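Local coordinates for DNA mimic protein DMP12 (Neisseria meningitidis MC58, PDB 3W1O) that mimics DNA, binding the histone-like protein HU at its DNA-binding sites and partly preventing HU from binding DNA, probably as a regulator, at residues A[44-47]-A[48-52]; A[52-55]-A[56-59]; A[83-86]-A[87-90]; A[62-65]-A[66-70]. All coordinates share one frame; numbering follows the deposited sequence.

Each contact is local, between neighbouring stretches of one chain, so none closes a long loop. They follow one another without crossing or nesting. Contact 1 (44-52) spans the later part of helix 42-51 and shares Gly-52 with contact 2 (52-59), which starts helix 53-61; this glycine is the corner between the two helices. Contact 4 (62-70) comes next, in the loop leading to strand 72-75, and touches both contacts 1 and 2. Contact 3 (83-90) closes helix 77-88 and packs against contact 2, remaining about 8 Å from contact 4 at the nearest atoms. Contact 2 is thus the hub, tying the helical layer to the loop beside the antiparallel sheet.

Contact 1. Residues A[44-47]-A[48-52]; sequences QIIE and YQNRG
Tyr-48 meets Gln-44 and Glu-47 near the end of helix 42-51, which a Schellman motif closes at Gly-52 with its positive phi of 94°. The tight side is built on the tyrosine. Its N donates to Gln-44 O at 3.0 Å, and the same carbonyl oxygen lies in the plane of the ring at its edge, 3.4 Å from CD2. Leu-53, Leu-97 and Val-98 touch the Tyr-48 side chain from the following helix and from helix 96-111, and the Tyr-48 hydroxyl is hydrogen-bonded to Glu-95. The next residue repeats the backbone bond: Gln-49 N donates to Ile-45 O at 2.8 Å. The solvent side is looser. The Ile-46 and Asn-50 side chains run alongside each other, Ile-46 CG2 3.6 Å from Asn-50 ND2, and Glu-47 OE2 stays 4.4 Å from Arg-51 NH1, beyond a salt bridge; the guanidinium pairs with Glu-95 instead. With CG anti to the backbone N (chi1 179°) and the rest of the chain extended, Glu-47 runs alongside Tyr-48, its carboxylate turned 37° from the ring plane. A water finishes this outer edge, donating to Glu-47 OE2 at 2.6 Å and only weakly to Tyr-48 OH at 3.5 Å.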
loop_
_atom_site.group_PDB
_atom_site.type_symbol
_atom_site.label_atom_id
_atom_site.label_comp_id
_atom_site.label_asym_id
_atom_site.label_seq_id
_atom_site.Cartn_x
_atom_site.Cartn_y
_atom_site.Cartn_z
ATOM N N GLN A 44 -2.327 13.529 -3.299
ATOM C CA GLN A 44 -2.282 12.270 -4.053
ATOM C C GLN A 44 -3.551 11.467 -3.842
ATOM O O GLN A 44 -4.011 10.816 -4.761
ATOM C CB GLN A 44 -1.115 11.410 -3.578
ATOM C CG GLN A 44 0.206 12.023 -4.039
ATOM C CD GLN A 44 1.364 11.262 -3.498
ATOM O OE1 GLN A 44 1.527 11.145 -2.296
ATOM N NE2 GLN A 44 2.177 10.713 -4.400
ATOM N N ILE A 45 -4.048 11.428 -2.612
ATOM C CA ILE A 45 -5.278 10.662 -2.339
ATOM C C ILE A 45 -6.380 11.205 -3.235
ATOM O O ILE A 45 -7.124 10.456 -3.869
ATOM C CB ILE A 45 -5.655 10.771 -0.853
ATOM C CG1 ILE A 45 -4.649 9.983 -0.031
ATOM C CG2 ILE A 45 -7.085 10.301 -0.582
ATOM C CD1 ILE A 45 -4.783 10.127 1.506
ATOM N N ILE A 46 -6.494 12.515 -3.294
ATOM C CA ILE A 46 -7.606 13.107 -4.058
ATOM C C ILE A 46 -7.398 12.915 -5.542
ATOM O O ILE A 46 -8.296 12.493 -6.268
ATOM C CB ILE A 46 -7.775 14.617 -3.707
ATOM C CG1 ILE A 46 -8.196 14.752 -2.236
ATOM C CG2 ILE A 46 -8.747 15.310 -4.747
ATOM C CD1 ILE A 46 -8.093 16.186 -1.666
ATOM N N GLU A 47 -6.184 13.168 -5.995
ATOM C CA GLU A 47 -5.878 13.003 -7.413
ATOM C C GLU A 47 -6.261 11.611 -7.883
ATOM O O GLU A 47 -6.922 11.421 -8.905
ATOM C CB GLU A 47 -4.359 13.187 -7.585
ATOM C CG GLU A 47 -3.837 13.030 -9.012
ATOM C CD GLU A 47 -2.297 13.186 -9.127
ATOM O OE1 GLU A 47 -1.548 13.354 -8.109
ATOM O OE2 GLU A 47 -1.840 13.092 -10.274
ATOM N N TYR A 48 -5.802 10.616 -7.147
ATOM C CA TYR A 48 -6.049 9.221 -7.498
ATOM C C TYR A 48 -7.426 8.669 -7.183
ATOM O O TYR A 48 -7.876 7.766 -7.849
ATOM C CB TYR A 48 -4.916 8.345 -6.936
ATOM C CG TYR A 48 -3.732 8.508 -7.866
ATOM C CD1 TYR A 48 -3.645 7.778 -9.055
ATOM C CD2 TYR A 48 -2.745 9.457 -7.598
ATOM C CE1 TYR A 48 -2.568 7.989 -9.956
ATOM C CE2 TYR A 48 -1.670 9.659 -8.473
ATOM C CZ TYR A 48 -1.602 8.921 -9.644
ATOM O OH TYR A 48 -0.548 9.131 -10.502
ATOM N N GLN A 49 -8.097 9.215 -6.191
ATOM C CA GLN A 49 -9.526 8.923 -5.987
ATOM C C GLN A 49 -10.284 9.230 -7.283
ATOM O O GLN A 49 -10.992 8.381 -7.837
ATOM C CB GLN A 49 -10.060 9.806 -4.846
ATOM C CG GLN A 49 -11.586 9.747 -4.687
ATOM C CD GLN A 49 -12.112 8.301 -4.498
ATOM O OE1 GLN A 49 -13.059 7.883 -5.164
ATOM N NE2 GLN A 49 -11.501 7.563 -3.600
ATOM N N ASN A 50 -10.114 10.454 -7.769
ATOM C CA ASN A 50 -10.885 10.921 -8.929
ATOM C C ASN A 50 -10.468 10.231 -10.232
ATOM O O ASN A 50 -11.156 10.292 -11.240
ATOM C CB ASN A 50 -10.835 12.463 -9.010
ATOM C CG ASN A 50 -11.506 13.130 -7.796
ATOM O OD1 ASN A 50 -12.471 12.605 -7.240
ATOM N ND2 ASN A 50 -10.978 14.267 -7.380
ATOM N N ARG A 51 -9.361 9.516 -10.197
ATOM C CA ARG A 51 -8.969 8.729 -11.361
ATOM C C ARG A 51 -9.269 7.258 -11.248
ATOM O O ARG A 51 -9.040 6.479 -12.186
ATOM C CB ARG A 51 -7.531 8.998 -11.657
ATOM C CG ARG A 51 -7.466 10.407 -12.231
ATOM C CD ARG A 51 -6.088 10.779 -12.670
ATOM N NE ARG A 51 -5.673 9.862 -13.719
ATOM C CZ ARG A 51 -4.408 9.538 -13.910
ATOM N NH1 ARG A 51 -3.489 10.108 -13.123
ATOM N NH2 ARG A 51 -4.081 8.671 -14.866
ATOM N N GLY A 52 -9.760 6.876 -10.083
ATOM C CA GLY A 52 -10.253 5.520 -9.881
ATOM C C GLY A 52 -9.262 4.512 -9.303
ATOM O O GLY A 52 -9.555 3.319 -9.279
HETATM O O HOH W 1 0.414 12.368 -11.274
#

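Contact 2. Residues A[52-55]-A[56-59]; sequences GLWR and LVSE
Leu-56 begins the second turn of helix 53-61 by donating its N to Gly-52 O at 3.1 Å, so the glycine that ends the preceding helix also serves as N-cap residue of this one. Leu-56 CB rests 3.3 Å from Leu-53 O. Val-57 follows with a bond from its N to Leu-53 O, also 3.1 Å long, and lays CG2 near that oxygen; the same methyl reaches the Trp-54 indole obliquely, 4.4 Å from CE3. Ser-58 is gripped twice. Its N sits nearly on the line of the Trp-54 C=O bond, 2.7 Å from that O. Its hydroxyl stands between the backbone N and the carbonyl carbon (chi1 85°), which folds OG back to donate to Arg-55 O at 2.6 Å, meeting the carbonyl from the side at a C=O...OG angle of 117°. The buried hydroxyl is thereby satisfied by the helix's own backbone. Glu-59 adds a second, weak bond to the same acceptor, N to Arg-55 O at 3.1 Å, and its extended chain carries OE1 to a salt bridge with Lys-86 NZ. Helix 53-61 thus lies between helix 42-51, where Trp-54 NE1 bonds to Ile-45 O, and helix 77-88, while Leu-56 packs on Ser-90 and Phe-92 in the loop beyond.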
loop_
_atom_site.group_PDB
_atom_site.type_symbol
_atom_site.label_atom_id
_atom_site.label_comp_id
_atom_site.label_asym_id
_atom_site.label_seq_id
_atom_site.Cartn_x
_atom_site.Cartn_y
_atom_site.Cartn_z
ATOM N N GLY A 52 -9.760 6.876 -10.083
ATOM C CA GLY A 52 -10.253 5.520 -9.881
ATOM C C GLY A 52 -9.262 4.512 -9.303
ATOM O O GLY A 52 -9.555 3.319 -9.279
ATOM N N LEU A 53 -8.124 4.988 -8.783
ATOM C CA LEU A 53 -7.134 4.109 -8.190
ATOM C C LEU A 53 -7.679 3.317 -6.965
ATOM O O LEU A 53 -7.465 2.104 -6.842
ATOM C CB LEU A 53 -5.855 4.876 -7.831
ATOM C CG LEU A 53 -4.770 4.063 -7.058
ATOM C CD1 LEU A 53 -4.286 2.794 -7.893
ATOM C CD2 LEU A 53 -3.557 4.907 -6.723
ATOM N N TRP A 54 -8.368 3.995 -6.046
ATOM C CA TRP A 54 -8.758 3.326 -4.829
ATOM C C TRP A 54 -9.900 2.393 -5.145
ATOM O O TRP A 54 -9.979 1.281 -4.598
ATOM C CB TRP A 54 -9.119 4.322 -3.713
ATOM C CG TRP A 54 -8.072 5.390 -3.558
ATOM C CD1 TRP A 54 -8.278 6.729 -3.608
ATOM C CD2 TRP A 54 -6.657 5.204 -3.395
ATOM N NE1 TRP A 54 -7.093 7.411 -3.474
ATOM C CE2 TRP A 54 -6.075 6.501 -3.331
ATOM C CE3 TRP A 54 -5.828 4.073 -3.268
ATOM C CZ2 TRP A 54 -4.720 6.700 -3.154
ATOM C CZ3 TRP A 54 -4.456 4.282 -3.086
ATOM C CH2 TRP A 54 -3.926 5.577 -3.037
ATOM N N ARG A 55 -10.756 2.805 -6.072
ATOM C CA ARG A 55 -11.800 1.881 -6.554
ATOM C C ARG A 55 -11.210 0.580 -7.138
ATOM O O ARG A 55 -11.744 -0.513 -6.952
ATOM C CB ARG A 55 -12.670 2.612 -7.602
ATOM C CG ARG A 55 -13.584 3.640 -6.932
ATOM C CD ARG A 55 -14.470 4.346 -7.955
ATOM N NE ARG A 55 -14.006 5.706 -8.222
ATOM C CZ ARG A 55 -13.577 6.101 -9.410
ATOM N NH1 ARG A 55 -13.574 5.234 -10.407
ATOM N NH2 ARG A 55 -13.156 7.357 -9.615
ATOM N N LEU A 56 -10.091 0.680 -7.833
ATOM C CA LEU A 56 -9.428 -0.493 -8.360
ATOM C C LEU A 56 -8.979 -1.392 -7.245
ATOM O O LEU A 56 -9.146 -2.613 -7.350
ATOM C CB LEU A 56 -8.210 -0.081 -9.195
ATOM C CG LEU A 56 -7.810 -0.656 -10.542
ATOM C CD1 LEU A 56 -8.994 -0.978 -11.500
ATOM C CD2 LEU A 56 -6.909 0.383 -11.170
ATOM N N VAL A 57 -8.376 -0.806 -6.201
ATOM C CA VAL A 57 -7.954 -1.549 -5.031
ATOM C C VAL A 57 -9.166 -2.193 -4.358
ATOM O O VAL A 57 -9.142 -3.382 -4.014
ATOM C CB VAL A 57 -7.189 -0.679 -4.019
ATOM C CG1 VAL A 57 -6.834 -1.509 -2.814
ATOM C CG2 VAL A 57 -5.908 -0.136 -4.651
ATOM N N SER A 58 -10.253 -1.434 -4.266
ATOM C CA SER A 58 -11.457 -1.887 -3.575
ATOM C C SER A 58 -12.089 -3.106 -4.257
ATOM O O SER A 58 -12.829 -3.872 -3.620
ATOM C CB SER A 58 -12.462 -0.751 -3.567
ATOM O OG SER A 58 -13.197 -0.787 -4.812
ATOM N N GLU A 59 -11.821 -3.288 -5.545
ATOM C CA GLU A 59 -12.334 -4.464 -6.275
ATOM C C GLU A 59 -11.824 -5.770 -5.690
ATOM O O GLU A 59 -12.508 -6.772 -5.792
ATOM C CB GLU A 59 -11.955 -4.399 -7.744
ATOM C CG GLU A 59 -12.755 -3.378 -8.527
ATOM C CD GLU A 59 -12.414 -3.369 -10.025
ATOM O OE1 GLU A 59 -11.910 -4.387 -10.580
ATOM O OE2 GLU A 59 -12.666 -2.321 -10.644
#

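Contact 3. Residues A[83-86]-A[87-90]; sequences VKEK and LQNS
Val-83 and Leu-87 run alongside each other in one direction in the last turns of helix 77-88. Val-83 CG1 comes within 4.2 Å of Leu-87 CD1, while Leu-87 N donates to Val-83 O at 2.9 Å. This is the buried side of the helix: Val-83 touches Ile-60, and Leu-87 touches Leu-53 and Ile-101, so it meets both helix 53-61 and helix 96-111. The next pair is set differently. Lys-84 and Gln-88 cross at a slant, with Lys-84 CG 3.8 Å from Gln-88 CD. Lys-84 leaves the backbone with CG anti to N (chi1 179°) and then bends at chi3 and chi4, which curls its ammonium group round beside the extended glutamine. A water joins the two ends, accepting from Lys-84 NZ at 2.9 Å and from Gln-88 NE2 at 3.0 Å. Both side chains also touch Glu-106 of helix 96-111. Glu-85 is skewed to Gln-88 as well, its carboxylate plane turned 72° from the amide plane. The backbone bonding continues from Gln-88 N to Lys-84 O and from Asn-89 N to Glu-85 O, after which the chain leaves the helix. Ser-90 marks the exit: its OG and its N both donate to Leu-87 O, at 2.7 and 3.2 Å, and approach that oxygen from the same face of its carbonyl plane.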
loop_
_atom_site.group_PDB
_atom_site.type_symbol
_atom_site.label_atom_id
_atom_site.label_comp_id
_atom_site.label_asym_id
_atom_site.label_seq_id
_atom_site.Cartn_x
_atom_site.Cartn_y
_atom_site.Cartn_z
ATOM N N VAL A 83 -4.237 -7.454 -6.189
ATOM C CA VAL A 83 -4.166 -5.987 -6.328
ATOM C C VAL A 83 -3.052 -5.638 -7.293
ATOM O O VAL A 83 -3.216 -4.755 -8.171
ATOM C CB VAL A 83 -3.945 -5.286 -4.956
ATOM C CG1 VAL A 83 -3.670 -3.764 -5.146
ATOM C CG2 VAL A 83 -5.229 -5.446 -4.113
ATOM N N LYS A 84 -1.924 -6.336 -7.170
ATOM C CA LYS A 84 -0.792 -6.077 -8.047
ATOM C C LYS A 84 -1.174 -6.242 -9.519
ATOM O O LYS A 84 -0.799 -5.423 -10.367
ATOM C CB LYS A 84 0.388 -6.953 -7.705
ATOM C CG LYS A 84 1.555 -6.712 -8.625
ATOM C CD LYS A 84 2.795 -7.304 -8.072
ATOM C CE LYS A 84 2.725 -8.823 -8.040
ATOM N NZ LYS A 84 2.751 -9.382 -9.417
ATOM N N GLU A 85 -1.912 -7.324 -9.816
ATOM C CA GLU A 85 -2.408 -7.558 -11.169
ATOM C C GLU A 85 -3.293 -6.408 -11.630
ATOM O O GLU A 85 -3.099 -5.939 -12.753
ATOM C CB GLU A 85 -3.183 -8.878 -11.264
ATOM C CG GLU A 85 -3.184 -9.497 -12.671
ATOM C CD GLU A 85 -1.763 -9.835 -13.157
ATOM O OE1 GLU A 85 -0.989 -10.439 -12.368
ATOM O OE2 GLU A 85 -1.409 -9.485 -14.314
ATOM N N LYS A 86 -4.252 -5.985 -10.795
ATOM C CA LYS A 86 -5.188 -4.883 -11.118
ATOM C C LYS A 86 -4.373 -3.630 -11.490
ATOM O O LYS A 86 -4.647 -2.932 -12.481
ATOM C CB LYS A 86 -6.097 -4.519 -9.942
ATOM C CG LYS A 86 -7.198 -5.484 -9.567
ATOM C CD LYS A 86 -8.420 -5.297 -10.436
ATOM C CE LYS A 86 -9.332 -6.511 -10.321
ATOM N NZ LYS A 86 -10.526 -6.280 -11.192
ATOM N N LEU A 87 -3.372 -3.337 -10.675
ATOM C CA LEU A 87 -2.595 -2.120 -10.944
ATOM C C LEU A 87 -1.728 -2.211 -12.201
ATOM O O LEU A 87 -1.602 -1.231 -12.930
ATOM C CB LEU A 87 -1.733 -1.750 -9.745
ATOM C CG LEU A 87 -2.468 -1.466 -8.433
ATOM C CD1 LEU A 87 -1.505 -0.993 -7.351
ATOM C CD2 LEU A 87 -3.494 -0.429 -8.633
ATOM N N GLN A 88 -1.075 -3.355 -12.391
ATOM C CA GLN A 88 -0.205 -3.577 -13.564
ATOM C C GLN A 88 -0.993 -3.490 -14.867
ATOM O O GLN A 88 -0.462 -3.067 -15.878
ATOM C CB GLN A 88 0.480 -4.942 -13.463
ATOM C CG GLN A 88 1.679 -4.886 -12.555
ATOM C CD GLN A 88 2.264 -6.245 -12.285
ATOM O OE1 GLN A 88 1.577 -7.267 -12.404
ATOM N NE2 GLN A 88 3.524 -6.273 -11.915
ATOM N N ASN A 89 -2.272 -3.865 -14.812
ATOM C CA ASN A 89 -3.141 -3.824 -15.987
ATOM C C ASN A 89 -3.942 -2.548 -16.153
ATOM O O ASN A 89 -4.710 -2.444 -17.113
ATOM C CB ASN A 89 -4.083 -5.060 -16.031
ATOM C CG ASN A 89 -3.325 -6.356 -16.234
ATOM O OD1 ASN A 89 -3.665 -7.378 -15.643
ATOM N ND2 ASN A 89 -2.286 -6.323 -17.060
ATOM N N SER A 90 -3.723 -1.566 -15.271
ATOM C CA SER A 90 -4.533 -0.355 -15.217
ATOM C C SER A 90 -4.064 0.705 -16.189
ATOM O O SER A 90 -2.984 0.590 -16.766
ATOM C CB SER A 90 -4.523 0.250 -13.816
ATOM O OG SER A 90 -3.249 0.794 -13.502
HETATM O O HOH W 2 5.198 -8.454 -10.730
#

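Contact 4. Residues A[62-65]-A[66-70]; sequences DNWL and FGPSE
A type I beta turn from Trp-64 to Gly-67, followed by a proline laid on the tryptophan, shapes the loop between helix 53-61 and strand 72-75. The turn is closed by Gly-67 N donating to Trp-64 O at 3.0 Å; the N-H is well aimed, but the donor stands above the carbonyl plane and not on a lone pair. Trp-64 CA returns a CA-H...O contact to Gly-67 O at 3.4 Å. The chain then brings Pro-68 over one face of the indole. Trp-64 CG stands anti to the carbonyl carbon and beside the backbone N (chi1 -68°), which turns the ring to meet the proline. Pro-68 CA sits 3.5 Å from the centroid of the five-membered ring, 5° off its normal, a CH-pi contact almost straight above the ring. CB lies beside it over the middle of the indole, 3.6 Å from Trp-64 CE2, and the two side chains cross at about a right angle. The outer corner is more exposed: Leu-65 CB only brushes Phe-66 CD2, at 4.4 Å. Inward, the Trp-64 ring meets Trp-54 of helix 53-61 and Trp-73 of strand 72-75 edge-to-face, and Phe-117 of strand 115-118 with the planes at about 35°. Pro-68 touches Trp-54 too, and both it and Trp-64 touch Leu-7, so the loop joins helix 53-61 to strands 7-10, 72-75 and 115-118 of the antiparallel sheet.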
loop_
_atom_site.group_PDB
_atom_site.type_symbol
_atom_site.label_atom_id
_atom_site.label_comp_id
_atom_site.label_asym_id
_atom_site.label_seq_id
_atom_site.Cartn_x
_atom_site.Cartn_y
_atom_site.Cartn_z
ATOM N N ASP A 62 -12.437 -4.895 -1.065
ATOM C CA ASP A 62 -13.777 -4.446 -0.679
ATOM C C ASP A 62 -13.777 -3.367 0.361
ATOM O O ASP A 62 -14.747 -3.201 1.093
ATOM C CB ASP A 62 -14.669 -5.604 -0.241
ATOM C CG ASP A 62 -15.646 -5.921 -1.291
ATOM O OD1 ASP A 62 -15.331 -6.832 -2.109
ATOM O OD2 ASP A 62 -16.662 -5.161 -1.359
ATOM N N ASN A 63 -12.671 -2.651 0.442
ATOM C CA ASN A 63 -12.550 -1.528 1.345
ATOM C C ASN A 63 -12.184 -0.320 0.499
ATOM O O ASN A 63 -11.836 -0.490 -0.668
ATOM C CB ASN A 63 -11.437 -1.839 2.344
ATOM C CG ASN A 63 -11.918 -2.719 3.484
ATOM O OD1 ASN A 63 -12.740 -2.282 4.294
ATOM N ND2 ASN A 63 -11.376 -3.946 3.582
ATOM N N TRP A 64 -12.214 0.887 1.097
ATOM C CA TRP A 64 -11.904 2.136 0.388
ATOM C C TRP A 64 -12.756 2.341 -0.869
ATOM O O TRP A 64 -12.267 2.816 -1.901
ATOM C CB TRP A 64 -10.452 2.160 -0.001
ATOM C CG TRP A 64 -9.513 2.265 1.192
ATOM C CD1 TRP A 64 -9.808 2.137 2.511
ATOM C CD2 TRP A 64 -8.121 2.475 1.102
ATOM N NE1 TRP A 64 -8.660 2.313 3.266
ATOM C CE2 TRP A 64 -7.609 2.499 2.413
ATOM C CE3 TRP A 64 -7.252 2.664 0.021
ATOM C CZ2 TRP A 64 -6.255 2.699 2.687
ATOM C CZ3 TRP A 64 -5.896 2.876 0.287
ATOM C CH2 TRP A 64 -5.412 2.873 1.611
ATOM N N LEU A 65 -14.016 1.932 -0.795
ATOM C CA LEU A 65 -14.925 2.126 -1.925
ATOM C C LEU A 65 -15.011 3.632 -2.251
ATOM O O LEU A 65 -15.176 4.018 -3.415
ATOM C CB LEU A 65 -16.329 1.594 -1.568
ATOM C CG LEU A 65 -16.374 0.138 -1.027
ATOM C CD1 LEU A 65 -17.724 -0.165 -0.304
ATOM C CD2 LEU A 65 -16.020 -0.914 -2.070
ATOM N N PHE A 66 -14.908 4.452 -1.206
ATOM C CA PHE A 66 -14.893 5.911 -1.373
ATOM C C PHE A 66 -13.551 6.527 -1.041
ATOM O O PHE A 66 -13.469 7.703 -0.686
ATOM C CB PHE A 66 -15.992 6.557 -0.551
ATOM C CG PHE A 66 -17.379 6.136 -0.987
ATOM C CD1 PHE A 66 -17.872 6.504 -2.241
ATOM C CD2 PHE A 66 -18.167 5.329 -0.156
ATOM C CE1 PHE A 66 -19.152 6.081 -2.662
ATOM C CE2 PHE A 66 -19.442 4.916 -0.551
ATOM C CZ PHE A 66 -19.926 5.282 -1.806
ATOM N N GLY A 67 -12.508 5.722 -1.164
ATOM C CA GLY A 67 -11.178 6.171 -0.854
ATOM C C GLY A 67 -10.781 5.853 0.570
ATOM O O GLY A 67 -11.567 5.350 1.350
ATOM N N PRO A 68 -9.532 6.136 0.905
ATOM C CA PRO A 68 -8.990 5.823 2.200
ATOM C C PRO A 68 -9.591 6.713 3.288
ATOM O O PRO A 68 -10.173 7.790 3.017
ATOM C CB PRO A 68 -7.471 6.058 2.026
ATOM C CG PRO A 68 -7.379 6.978 0.866
ATOM C CD PRO A 68 -8.545 6.727 -0.012
ATOM N N SER A 69 -9.537 6.208 4.509
ATOM C CA SER A 69 -9.967 6.931 5.676
ATOM C C SER A 69 -9.088 6.441 6.825
ATOM O O SER A 69 -8.281 5.536 6.631
ATOM C CB SER A 69 -11.453 6.642 5.965
ATOM O OG SER A 69 -11.672 5.265 6.187
ATOM N N GLU A 70 -9.262 6.988 8.029
ATOM C CA GLU A 70 -8.473 6.547 9.160
ATOM C C GLU A 70 -8.762 5.062 9.435
ATOM O O GLU A 70 -9.929 4.631 9.440
ATOM C CB GLU A 70 -8.843 7.350 10.392
ATOM C CG GLU A 70 -8.005 7.018 11.600
ATOM C CD GLU A 70 -8.178 8.070 12.691
ATOM O OE1 GLU A 70 -9.338 8.489 12.918
ATOM O OE2 GLU A 70 -7.153 8.507 13.269
#